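Local coordinates for programmed cell death 6-interacting protein (PDB 5WA1) that acts in multivesicular body sorting, membrane repair and cytokinesis, and here contributes its Bro1 domain, which binds a peptide of the ESCRT-III protein CHMP4C, at residues Asn163-Gly166 against Leu167-Ala170. Residues are numbered along the deposited sequence; the frame is centred on the assembly and turned at random.
Sequences NDEG and LKIA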
# COMPACT_ATOMS: atom_id res chain seq x y z
N ASN A 163 11.32 -2.33 -15.41
CA ASN A 163 12.42 -3.17 -14.98
C ASN A 163 11.90 -4.20 -14.00
O ASN A 163 11.09 -3.88 -13.12
CB ASN A 163 13.53 -2.32 -14.34
CG ASN A 163 14.59 -3.15 -13.69
OD1 ASN A 163 14.41 -3.63 -12.57
ND2 ASN A 163 15.71 -3.34 -14.38
N ASP A 164 12.37 -5.45 -14.14
CA ASP A 164 11.80 -6.54 -13.37
C ASP A 164 12.10 -6.39 -11.88
O ASP A 164 11.25 -6.69 -11.04
CB ASP A 164 12.31 -7.88 -13.88
CG ASP A 164 11.60 -9.06 -13.24
OD1 ASP A 164 10.42 -9.31 -13.60
OD2 ASP A 164 12.21 -9.74 -12.38
N GLU A 165 13.30 -5.92 -11.55
CA GLU A 165 13.64 -5.71 -10.14
C GLU A 165 12.82 -4.58 -9.54
O GLU A 165 12.38 -4.69 -8.39
CB GLU A 165 15.15 -5.43 -10.02
CG GLU A 165 15.70 -5.61 -8.62
CD GLU A 165 15.31 -6.93 -8.00
OE1 GLU A 165 14.48 -6.91 -7.06
OE2 GLU A 165 15.82 -7.98 -8.44
N GLY A 166 12.60 -3.51 -10.29
CA GLY A 166 11.70 -2.45 -9.83
C GLY A 166 10.29 -2.95 -9.60
O GLY A 166 9.65 -2.59 -8.61
N LEU A 167 9.79 -3.79 -10.51
CA LEU A 167 8.47 -4.38 -10.31
C LEU A 167 8.42 -5.23 -9.04
O LEU A 167 7.45 -5.16 -8.27
CB LEU A 167 8.09 -5.23 -11.54
CG LEU A 167 7.65 -4.48 -12.80
CD1 LEU A 167 7.73 -5.40 -14.02
CD2 LEU A 167 6.23 -3.92 -12.64
N LYS A 168 9.46 -6.03 -8.81
CA LYS A 168 9.48 -6.89 -7.63
C LYS A 168 9.57 -6.07 -6.34
O LYS A 168 8.93 -6.40 -5.34
CB LYS A 168 10.64 -7.88 -7.74
CG LYS A 168 10.65 -8.98 -6.69
CD LYS A 168 11.38 -10.24 -7.19
CE LYS A 168 12.79 -9.94 -7.68
NZ LYS A 168 13.60 -11.18 -7.96
N ILE A 169 10.37 -5.00 -6.35
CA ILE A 169 10.42 -4.11 -5.18
C ILE A 169 9.05 -3.52 -4.89
O ILE A 169 8.58 -3.50 -3.75
CB ILE A 169 11.48 -3.01 -5.39
CG1 ILE A 169 12.88 -3.61 -5.37
CG2 ILE A 169 11.32 -1.91 -4.33
CD1 ILE A 169 13.99 -2.63 -5.74
N ALA A 170 8.37 -3.03 -5.94
CA ALA A 170 7.06 -2.42 -5.74
C ALA A 170 6.05 -3.45 -5.24
O ALA A 170 5.25 -3.15 -4.34
CB ALA A 170 6.57 -1.78 -7.05
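Glu165 brings its carboxylate alongside the outer end of Lys168, one turn further along the helix, and OE1 of Glu165 comes within 3.5 Å of Lys168 CE. CG of Glu165 stands anti to the backbone N (chi1 -163°) and the chain then bends at chi2 (50°), which carries the carboxylate toward the lysine's CE. Their salt bridge is long, OE2 of Glu165 lying 3.9 Å from Lys168 NZ; the closest approach is to the CE methylene rather than to NZ. Ile169 CG1 sits 3.2 Å from the carbonyl O of Glu165, and OE1 of Glu165 is 4.0 Å from the same carbon. The bonding identifies the first turn of helix 164-191 in the Bro1 domain, with Asn163 as its N-cap. OD1 of Asn163 accepts from Gly166 N at 2.9 Å, in the carbonyl plane and on a lone pair, whereas the bond from Glu165 N to the same OD1 is weak, with an N-H...O angle of only 116°. Leu167 N donates to Asn163 O at 2.9 Å, and Lys168, Ile169 and Ala170 continue the i to i+4 series. Leu167 reaches Val219 and Leu222 of helix 202-226, to which Asp164 is also tied by a salt bridge to Lys223. Aromatic side-chain contacts from the bound peptide pack on Leu167 and Lys168, and a peptide aromatic side chain makes a weak hydrogen bond with Asp164 OD2.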